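Local coordinates for protein chitin deacetylase 1 (PDB 5ZNT) that hydrolyses the N-acetyl groups of chitin with the help of zinc, turning the polymer into chitosan and acetate in the silkworm Bombyx mori, at residues I72-F77 against F300-Q305; E97-S102 against V142-P148; L345-V350 against N366-D372. One frame throughout, in Å; residues are numbered along the deposited sequence.

Interaction 1. Residues I72-F77 against F300-Q305; sequences IKATYF and FVTMTQ
In Thr-75 the hydroxyl stands beside its own backbone N (chi1 -55°), which turns OG1 to the start of helix 303-311; the bent chain of Met-303 (chi2 -82°) carries its methyl to Phe-77. Thr-75 OG1 accepts a hydrogen bond from Met-303 N at 2.9 Å. The same OG1 donates to a water 2.8 Å away, and that water donates on to Val-301 O. The Met-303 side chain crosses that of Thr-75 at about a right angle, its CG 3.6 Å from Thr-75 CG2, while Met-303 CE meets the edge of the Phe-77 ring in plane, 3.7 Å from CZ. At the other end, Lys-73 N binds Phe-300 O over a long 3.3 Å from above the carbonyl plane, and Ile-72 CB lies alongside Phe-300 CB at 3.8 Å. Strands 75-78 and 298-300 both pair with strand 38-45 of the parallel sheet, and the Phe-77 side chain lies about 4 Å from that of the zinc ligand His-101. Thr-302 and Gln-305 form a capping box, each side chain accepting from the other's amide. Between this box and Thr-75, three amides at the buried helix start find side-chain acceptors, and the two bonds of OG1 fix the rotation of its hydroxyl.

Interaction 2. Residues E97-S102 against V142-P148; sequences EIAVHS and VVGVRAP. With ZN (zinc ion), chain C.
Two sequence motifs of the CE4 deacetylases meet here, the zinc-binding His-Ser-x-x-His that starts at His-101 and a second that includes Arg-146 to Pro-148. Just ahead of both motifs the backbones join through a single parallel bridge at Val-100 and Val-145: Val-100 N donates to Gly-144 O, and Arg-146 N returns a bond to Val-100 O, each 3.0 Å long. Around the bridge Val-100 splits its branches, CG1 lying 3.7 Å from Val-142 CG1 and CG2 packing on Val-145 CG2. A water accepts a hydrogen bond from Val-143 N and lies within bonding distance of Ile-98 O and Glu-97 OE2, an oxygen also held by Tyr-168 and Thr-304.

With CG anti to the backbone N (chi1 -168°), the His-101 ring swings toward residues 142-148. Its ND1 donates to Arg-146 O at 2.7 Å, fairly straight at 162°. The carbonyl oxygen lies close to the imidazole plane, although the N-H arrives from above the carbonyl's plane. Pro-148 sets CG over one face of the ring, and Pro-148 CA comes 3.6 Å from His-101 CE1. Pro-148 CG touches Ser-102 OG at 3.4 Å, a hydroxyl that donates to a lone pair of His-101 O and is also bonded to His-105 N. Arg-146 turns away, to a salt bridge with Asp-45, a bond to Ser-170 O and a cation-pi contact with Tyr-268.

On the far side of the ring His-101 NE2 binds zinc at 2.1 Å; Asp-46, His-105 and three waters complete the site. Because ND1 keeps its proton and points it at the Arg-146 carbonyl, NE2 is left to offer its lone pair to the metal, and the short hydrogen bond to that carbonyl probably makes NE2 a better electron donor and holds the ring's rotation.

Interaction 3. Residues L345-V350 against N366-D372; sequences LTSKEV and NYPWLND
Val-350 packs CG2 squarely on the face of the Trp-369 indole, 3.6 Å from the centre of the six-membered ring and 19° off its normal, a CH-pi contact that forms the tight heart of the interface. The same methyl also meets the edge of the Tyr-367 ring, while Tyr-367 CB rests 3.6 Å from Leu-345 CB. Beside them Tyr-367 N donates to Thr-346 O at 2.9 Å. Glu-349 works the indole's edge: its OE1 lies in the ring plane near CD1, with the carboxylate turned nearly perpendicular to the ring, and takes a bond from Asn-371 N at 2.8 Å on its syn side. One water fills the polar part between Ser-347 OG, Tyr-367 O, which it reaches at 2.7 Å, and Glu-349 OE2, with a weak bond from Asn-366 ND2. The looser, solvent side is at Thr-346 and the Asn-371 side chain, whose OD1 is hydrogen-bonded by Lys-122 of helix 117-134. Ser-347 turns OG opposite its own N (chi1 165°) and accepts from Glu-349 N in an ST turn, and the contact as a whole sets two type I beta turns, 347-350 and 369-372, against each other in the loops around the hairpin 341-345 and 355-359.

This chain is the CE4 deacetylase part of a longer protein. Going from the N terminus, residues 72-77 lead into strand 75-78 of the parallel sheet, and strand 97-100 is its neighbour. Interaction 2 closes first, over some 40 residues that include helix 117-134, and brings strand 97-100 to strand 144-145 of the mixed sheet. Interaction 1 closes only at 300-305, joining strand 75-78 to the start of helix 303-311, so its long loop encloses the whole of interaction 2. The two touch directly where Tyr-76 O meets Ala-99 N, probably a hydrogen bond. Interaction 3 follows in series, a short closure round strand 355-359 near the C terminus, its nearest atoms about 7 Å from interaction 2.

Interaction 1. Residues I72-F77 against F300-Q305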
loop_
_atom_site.group_PDB
_atom_site.type_symbol
_atom_site.label_atom_id
_atom_site.label_comp_id
_atom_site.label_asym_id
_atom_site.label_seq_id
_atom_site.Cartn_x
_atom_site.Cartn_y
_atom_site.Cartn_z
ATOM N N ILE A 72 13.735 5.843 -5.737
ATOM C CA ILE A 72 12.283 5.717 -5.666
ATOM C C ILE A 72 11.918 4.613 -4.674
ATOM O O ILE A 72 12.654 3.635 -4.501
ATOM C CB ILE A 72 11.674 5.440 -7.051
ATOM C CG1 ILE A 72 12.216 4.150 -7.664
ATOM C CG2 ILE A 72 11.959 6.594 -7.992
ATOM C CD1 ILE A 72 11.443 3.786 -8.968
ATOM N N LYS A 73 10.796 4.792 -3.986
ATOM C CA LYS A 73 10.380 3.868 -2.936
ATOM C C LYS A 73 8.965 3.382 -3.211
ATOM O O LYS A 73 8.122 4.135 -3.705
ATOM C CB LYS A 73 10.417 4.513 -1.550
ATOM C CG LYS A 73 11.778 5.107 -1.141
ATOM C CD LYS A 73 12.885 4.036 -1.161
ATOM C CE LYS A 73 14.116 4.545 -0.384
ATOM N NZ LYS A 73 14.546 5.894 -0.890
ATOM N N ALA A 74 8.709 2.119 -2.852
ATOM C CA ALA A 74 7.409 1.480 -3.012
ATOM C C ALA A 74 6.948 0.917 -1.668
ATOM O O ALA A 74 7.688 0.915 -0.680
ATOM C CB ALA A 74 7.468 0.374 -4.095
ATOM N N THR A 75 5.701 0.455 -1.627
ATOM C CA THR A 75 5.083 -0.110 -0.424
ATOM C C THR A 75 4.655 -1.541 -0.728
ATOM O O THR A 75 4.031 -1.782 -1.753
ATOM C CB THR A 75 3.858 0.718 0.009
ATOM O OG1 THR A 75 4.235 2.099 0.178
ATOM C CG2 THR A 75 3.270 0.198 1.326
ATOM N N TYR A 76 4.980 -2.479 0.161
ATOM C CA TYR A 76 4.685 -3.895 -0.032
ATOM C C TYR A 76 3.653 -4.312 1.003
ATOM O O TYR A 76 3.915 -4.218 2.207
ATOM C CB TYR A 76 5.942 -4.751 0.117
ATOM C CG TYR A 76 6.922 -4.528 -1.011
ATOM C CD1 TYR A 76 7.758 -3.418 -1.018
ATOM C CD2 TYR A 76 6.990 -5.411 -2.082
ATOM C CE1 TYR A 76 8.646 -3.190 -2.063
ATOM C CE2 TYR A 76 7.895 -5.205 -3.128
ATOM C CZ TYR A 76 8.724 -4.103 -3.098
ATOM O OH TYR A 76 9.599 -3.897 -4.122
ATOM N N PHE A 77 2.471 -4.709 0.538
ATOM C CA PHE A 77 1.450 -5.266 1.425
ATOM C C PHE A 77 1.657 -6.776 1.442
ATOM O O PHE A 77 1.275 -7.481 0.506
ATOM C CB PHE A 77 0.047 -4.873 0.959
ATOM C CG PHE A 77 -0.252 -3.409 1.165
ATOM C CD1 PHE A 77 -0.646 -2.939 2.411
ATOM C CD2 PHE A 77 -0.097 -2.509 0.124
ATOM C CE1 PHE A 77 -0.893 -1.581 2.607
ATOM C CE2 PHE A 77 -0.352 -1.161 0.317
ATOM C CZ PHE A 77 -0.740 -0.702 1.549
ATOM N N PHE A 300 8.017 9.313 -6.390
ATOM C CA PHE A 300 7.552 7.958 -6.074
ATOM C C PHE A 300 7.907 7.683 -4.625
ATOM O O PHE A 300 9.089 7.553 -4.286
ATOM C CB PHE A 300 8.204 6.937 -7.000
ATOM C CG PHE A 300 7.813 7.094 -8.441
ATOM C CD1 PHE A 300 8.425 8.050 -9.235
ATOM C CD2 PHE A 300 6.831 6.285 -9.003
ATOM C CE1 PHE A 300 8.060 8.209 -10.562
ATOM C CE2 PHE A 300 6.480 6.423 -10.345
ATOM C CZ PHE A 300 7.083 7.394 -11.115
ATOM N N VAL A 301 6.886 7.622 -3.763
ATOM C CA VAL A 301 7.062 7.551 -2.322
ATOM C C VAL A 301 6.239 6.400 -1.738
ATOM O O VAL A 301 5.319 5.867 -2.370
ATOM C CB VAL A 301 6.663 8.887 -1.651
ATOM C CG1 VAL A 301 7.609 10.029 -2.105
ATOM C CG2 VAL A 301 5.224 9.223 -2.000
ATOM N N THR A 302 6.566 6.039 -0.497
ATOM C CA THR A 302 5.771 5.053 0.226
ATOM C C THR A 302 4.455 5.664 0.696
ATOM O O THR A 302 4.264 6.884 0.700
ATOM C CB THR A 302 6.529 4.519 1.435
ATOM O OG1 THR A 302 6.616 5.543 2.431
ATOM C CG2 THR A 302 7.944 4.079 1.054
ATOM N N MET A 303 3.555 4.795 1.156
ATOM C CA MET A 303 2.286 5.274 1.708
ATOM C C MET A 303 2.509 6.100 2.962
ATOM O O MET A 303 1.877 7.145 3.150
ATOM C CB MET A 303 1.373 4.097 2.029
ATOM C CG MET A 303 1.194 3.157 0.889
ATOM S SD MET A 303 -0.058 3.813 -0.191
ATOM C CE MET A 303 -1.314 2.669 0.124
ATOM N N THR A 304 3.357 5.606 3.873
ATOM C CA THR A 304 3.679 6.379 5.065
ATOM C C THR A 304 4.226 7.752 4.687
ATOM O O THR A 304 3.904 8.756 5.332
ATOM C CB THR A 304 4.682 5.617 5.935
ATOM O OG1 THR A 304 4.030 4.493 6.532
ATOM C CG2 THR A 304 5.265 6.513 7.063
ATOM N N GLN A 305 5.028 7.820 3.617
ATOM C CA GLN A 305 5.585 9.104 3.198
ATOM C C GLN A 305 4.505 10.052 2.672
ATOM O O GLN A 305 4.642 11.274 2.816
ATOM C CB GLN A 305 6.678 8.878 2.153
ATOM C CG GLN A 305 7.976 8.445 2.803
ATOM C CD GLN A 305 9.021 7.965 1.836
ATOM O OE1 GLN A 305 8.752 7.742 0.653
ATOM N NE2 GLN A 305 10.243 7.821 2.331
HETATM O O HOH W 1 4.092 3.310 -2.376
#

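Interaction 2. Residues E97-S102 against V142-P148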
loop_
_atom_site.group_PDB
_atom_site.type_symbol
_atom_site.label_atom_id
_atom_site.label_comp_id
_atom_site.label_asym_id
_atom_site.label_seq_id
_atom_site.Cartn_x
_atom_site.Cartn_y
_atom_site.Cartn_z
ATOM N N GLU A 97 8.648 0.440 2.113
ATOM C CA GLU A 97 7.766 0.275 3.255
ATOM C C GLU A 97 7.186 -1.131 3.261
ATOM O O GLU A 97 6.808 -1.653 2.213
ATOM C CB GLU A 97 6.631 1.303 3.216
ATOM C CG GLU A 97 5.614 1.082 4.335
ATOM C CD GLU A 97 4.565 2.187 4.443
ATOM O OE1 GLU A 97 4.654 3.177 3.683
ATOM O OE2 GLU A 97 3.664 2.058 5.311
ATOM N N ILE A 98 7.120 -1.741 4.447
ATOM C CA ILE A 98 6.497 -3.052 4.618
ATOM C C ILE A 98 5.196 -2.844 5.371
ATOM O O ILE A 98 5.198 -2.252 6.451
ATOM C CB ILE A 98 7.406 -4.026 5.383
ATOM C CG1 ILE A 98 8.720 -4.215 4.641
ATOM C CG2 ILE A 98 6.676 -5.382 5.595
ATOM C CD1 ILE A 98 8.575 -4.784 3.221
ATOM N N ALA A 99 4.089 -3.324 4.800
ATOM C CA ALA A 99 2.765 -3.240 5.414
ATOM C C ALA A 99 2.159 -4.639 5.425
ATOM O O ALA A 99 2.726 -5.573 4.850
ATOM C CB ALA A 99 1.849 -2.257 4.646
ATOM N N VAL A 100 0.998 -4.818 6.082
ATOM C CA VAL A 100 0.456 -6.170 6.262
ATOM C C VAL A 100 -0.733 -6.392 5.345
ATOM O O VAL A 100 -1.539 -5.484 5.086
ATOM C CB VAL A 100 0.081 -6.488 7.722
ATOM C CG1 VAL A 100 1.281 -6.250 8.657
ATOM C CG2 VAL A 100 -1.154 -5.719 8.187
ATOM N N HIS A 101 -0.850 -7.634 4.879
ATOM C CA HIS A 101 -1.875 -8.100 3.962
ATOM C C HIS A 101 -2.449 -9.430 4.468
ATOM O O HIS A 101 -2.884 -10.268 3.675
ATOM C CB HIS A 101 -1.280 -8.238 2.560
ATOM C CG HIS A 101 -2.278 -8.431 1.455
ATOM N ND1 HIS A 101 -3.437 -7.692 1.346
ATOM C CD2 HIS A 101 -2.253 -9.250 0.369
ATOM C CE1 HIS A 101 -4.090 -8.059 0.254
ATOM N NE2 HIS A 101 -3.396 -9.008 -0.354
ATOM N N SER A 102 -2.395 -9.643 5.792
ATOM C CA SER A 102 -2.958 -10.763 6.561
ATOM C C SER A 102 -2.058 -12.008 6.611
ATOM O O SER A 102 -1.127 -12.165 5.815
ATOM C CB SER A 102 -4.351 -11.175 6.060
ATOM O OG SER A 102 -4.249 -12.120 5.021
ATOM N N VAL A 142 6.076 -0.902 10.551
ATOM C CA VAL A 142 5.038 -1.707 9.902
ATOM C C VAL A 142 3.688 -1.194 10.420
ATOM O O VAL A 142 3.266 -1.532 11.518
ATOM C CB VAL A 142 5.239 -3.199 10.186
ATOM C CG1 VAL A 142 4.133 -4.037 9.531
ATOM C CG2 VAL A 142 6.653 -3.660 9.735
ATOM N N VAL A 143 3.013 -0.338 9.646
ATOM C CA VAL A 143 1.912 0.447 10.212
ATOM C C VAL A 143 0.677 0.459 9.314
ATOM O O VAL A 143 -0.372 0.985 9.708
ATOM C CB VAL A 143 2.356 1.898 10.511
ATOM C CG1 VAL A 143 3.593 1.920 11.409
ATOM C CG2 VAL A 143 2.613 2.671 9.213
ATOM N N GLY A 144 0.790 -0.087 8.103
ATOM C CA GLY A 144 -0.320 -0.083 7.164
ATOM C C GLY A 144 -0.992 -1.431 6.996
ATOM O O GLY A 144 -0.386 -2.479 7.251
ATOM N N VAL A 145 -2.252 -1.410 6.558
ATOM C CA VAL A 145 -3.065 -2.602 6.362
ATOM C C VAL A 145 -3.727 -2.512 5.002
ATOM O O VAL A 145 -4.254 -1.452 4.635
ATOM C CB VAL A 145 -4.151 -2.730 7.455
ATOM C CG1 VAL A 145 -5.128 -3.868 7.100
ATOM C CG2 VAL A 145 -3.516 -2.998 8.822
ATOM N N ARG A 146 -3.757 -3.636 4.277
ATOM C CA ARG A 146 -4.645 -3.798 3.129
ATOM C C ARG A 146 -5.272 -5.179 3.212
ATOM O O ARG A 146 -4.552 -6.182 3.305
ATOM C CB ARG A 146 -3.904 -3.634 1.800
ATOM C CG ARG A 146 -4.784 -3.904 0.563
ATOM C CD ARG A 146 -4.041 -3.479 -0.721
ATOM N NE ARG A 146 -3.965 -2.022 -0.889
ATOM C CZ ARG A 146 -3.193 -1.401 -1.780
ATOM N NH1 ARG A 146 -2.406 -2.103 -2.598
ATOM N NH2 ARG A 146 -3.218 -0.071 -1.860
ATOM N N ALA A 147 -6.605 -5.235 3.160
ATOM C CA ALA A 147 -7.320 -6.507 3.299
ATOM C C ALA A 147 -7.278 -7.311 2.003
ATOM O O ALA A 147 -7.357 -6.737 0.912
ATOM C CB ALA A 147 -8.781 -6.276 3.705
ATOM N N PRO A 148 -7.133 -8.640 2.108
ATOM C CA PRO A 148 -7.280 -9.508 0.939
ATOM C C PRO A 148 -8.577 -9.235 0.188
ATOM O O PRO A 148 -9.624 -8.948 0.788
ATOM C CB PRO A 148 -7.273 -10.918 1.547
ATOM C CG PRO A 148 -6.394 -10.772 2.766
ATOM C CD PRO A 148 -6.760 -9.391 3.320
HETATM ZN ZN ZN C . -3.725 -10.201 -2.066
HETATM O O HOH W 2 3.471 -0.180 6.906
HETATM O O HOH W 3 -4.003 -8.284 -3.299
HETATM O O HOH W 4 -5.867 -9.376 -2.266
HETATM O O HOH W 5 -4.028 -11.216 -3.938
#

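Interaction 3. Residues L345-V350 against N366-D372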
loop_
_atom_site.group_PDB
_atom_site.type_symbol
_atom_site.label_atom_id
_atom_site.label_comp_id
_atom_site.label_asym_id
_atom_site.label_seq_id
_atom_site.Cartn_x
_atom_site.Cartn_y
_atom_site.Cartn_z
ATOM N N LEU A 345 8.902 -25.991 7.850
ATOM C CA LEU A 345 8.074 -25.964 9.035
ATOM C C LEU A 345 6.711 -26.556 8.753
ATOM O O LEU A 345 6.211 -26.523 7.620
ATOM C CB LEU A 345 7.942 -24.522 9.561
ATOM C CG LEU A 345 9.252 -23.793 9.868
ATOM C CD1 LEU A 345 8.989 -22.266 10.050
ATOM C CD2 LEU A 345 9.896 -24.378 11.117
ATOM N N THR A 346 6.118 -27.104 9.807
ATOM C CA THR A 346 4.752 -27.580 9.792
ATOM C C THR A 346 4.005 -26.952 10.960
ATOM O O THR A 346 4.600 -26.440 11.911
ATOM C CB THR A 346 4.687 -29.119 9.879
ATOM O OG1 THR A 346 5.290 -29.576 11.111
ATOM C CG2 THR A 346 5.408 -29.770 8.659
ATOM N N SER A 347 2.691 -27.053 10.909
ATOM C CA SER A 347 1.843 -26.602 11.993
ATOM C C SER A 347 0.517 -27.305 11.851
ATOM O O SER A 347 0.012 -27.458 10.734
ATOM C CB SER A 347 1.601 -25.092 11.966
ATOM O OG SER A 347 0.515 -24.782 12.829
ATOM N N LYS A 348 -0.062 -27.688 12.982
ATOM C CA LYS A 348 -1.384 -28.281 12.921
ATOM C C LYS A 348 -2.417 -27.286 12.424
ATOM O O LYS A 348 -3.516 -27.693 12.050
ATOM C CB LYS A 348 -1.789 -28.834 14.288
ATOM C CG LYS A 348 -1.908 -27.763 15.369
ATOM C CD LYS A 348 -2.288 -28.377 16.722
ATOM C CE LYS A 348 -2.204 -27.337 17.831
ATOM N NZ LYS A 348 -2.600 -27.931 19.152
ATOM N N GLU A 349 -2.088 -25.991 12.379
ATOM C CA GLU A 349 -3.034 -25.028 11.815
ATOM C C GLU A 349 -3.066 -25.069 10.297
ATOM O O GLU A 349 -3.997 -24.523 9.702
ATOM C CB GLU A 349 -2.692 -23.601 12.257
ATOM C CG GLU A 349 -2.677 -23.379 13.782
ATOM C CD GLU A 349 -2.460 -21.913 14.129
ATOM O OE1 GLU A 349 -3.335 -21.096 13.788
ATOM O OE2 GLU A 349 -1.406 -21.571 14.711
ATOM N N VAL A 350 -2.038 -25.630 9.667
ATOM C CA VAL A 350 -1.924 -25.744 8.215
ATOM C C VAL A 350 -1.702 -27.228 7.918
ATOM O O VAL A 350 -0.614 -27.633 7.484
ATOM C CB VAL A 350 -0.786 -24.863 7.675
ATOM C CG1 VAL A 350 -0.775 -24.872 6.158
ATOM C CG2 VAL A 350 -0.938 -23.421 8.174
ATOM N N ASN A 366 7.706 -24.149 15.274
ATOM C CA ASN A 366 6.381 -24.322 14.688
ATOM C C ASN A 366 6.251 -23.356 13.509
ATOM O O ASN A 366 6.828 -22.268 13.538
ATOM C CB ASN A 366 5.340 -24.011 15.812
ATOM C CG ASN A 366 3.928 -24.327 15.440
ATOM O OD1 ASN A 366 3.635 -25.370 14.863
ATOM N ND2 ASN A 366 3.019 -23.407 15.766
ATOM N N TYR A 367 5.484 -23.718 12.485
ATOM C CA TYR A 367 5.191 -22.759 11.411
ATOM C C TYR A 367 4.241 -21.657 11.907
ATOM O O TYR A 367 3.125 -21.968 12.341
ATOM C CB TYR A 367 4.568 -23.473 10.220
ATOM C CG TYR A 367 4.263 -22.541 9.088
ATOM C CD1 TYR A 367 5.280 -21.822 8.467
ATOM C CD2 TYR A 367 2.972 -22.393 8.632
ATOM C CE1 TYR A 367 5.009 -20.963 7.422
ATOM C CE2 TYR A 367 2.690 -21.549 7.571
ATOM C CZ TYR A 367 3.704 -20.838 6.989
ATOM O OH TYR A 367 3.401 -19.987 5.958
ATOM N N PRO A 368 4.632 -20.381 11.888
ATOM C CA PRO A 368 3.732 -19.319 12.381
ATOM C C PRO A 368 2.401 -19.324 11.646
ATOM O O PRO A 368 2.351 -19.529 10.430
ATOM C CB PRO A 368 4.510 -18.027 12.101
ATOM C CG PRO A 368 5.981 -18.489 12.082
ATOM C CD PRO A 368 5.944 -19.865 11.461
ATOM N N TRP A 369 1.321 -19.107 12.396
ATOM C CA TRP A 369 -0.011 -18.960 11.815
ATOM C C TRP A 369 -0.884 -18.183 12.795
ATOM O O TRP A 369 -0.393 -17.607 13.776
ATOM C CB TRP A 369 -0.607 -20.334 11.448
ATOM C CG TRP A 369 -1.682 -20.301 10.318
ATOM C CD1 TRP A 369 -3.043 -20.487 10.455
ATOM C CD2 TRP A 369 -1.452 -20.075 8.917
ATOM N NE1 TRP A 369 -3.666 -20.393 9.219
ATOM C CE2 TRP A 369 -2.715 -20.161 8.261
ATOM C CE3 TRP A 369 -0.305 -19.814 8.152
ATOM C CZ2 TRP A 369 -2.862 -19.965 6.887
ATOM C CZ3 TRP A 369 -0.444 -19.639 6.768
ATOM C CH2 TRP A 369 -1.723 -19.720 6.151
ATOM N N LEU A 370 -2.192 -18.166 12.529
ATOM C CA LEU A 370 -3.135 -17.321 13.277
ATOM C C LEU A 370 -3.001 -17.480 14.788
ATOM O O LEU A 370 -2.985 -16.489 15.528
ATOM C CB LEU A 370 -4.575 -17.668 12.880
ATOM C CG LEU A 370 -5.151 -17.125 11.578
ATOM C CD1 LEU A 370 -6.537 -17.764 11.366
ATOM C CD2 LEU A 370 -5.248 -15.612 11.666
ATOM N N ASN A 371 -2.995 -18.712 15.278
ATOM C CA ASN A 371 -2.986 -18.915 16.725
ATOM C C ASN A 371 -1.578 -18.933 17.318
ATOM O O ASN A 371 -1.442 -19.026 18.534
ATOM C CB ASN A 371 -3.697 -20.213 17.092
ATOM C CG ASN A 371 -5.196 -20.154 16.815
ATOM O OD1 ASN A 371 -5.782 -19.072 16.776
ATOM N ND2 ASN A 371 -5.815 -21.309 16.630
ATOM N N ASP A 372 -0.536 -18.855 16.497
ATOM C CA ASP A 372 0.843 -18.870 16.987
ATOM C C ASP A 372 1.709 -18.074 16.017
ATOM O O ASP A 372 2.516 -18.630 15.261
ATOM C CB ASP A 372 1.344 -20.306 17.140
ATOM C CG ASP A 372 2.703 -20.386 17.787
ATOM O OD1 ASP A 372 3.196 -19.353 18.300
ATOM O OD2 ASP A 372 3.299 -21.470 17.745
HETATM O O HOH W 6 1.076 -22.539 14.027
#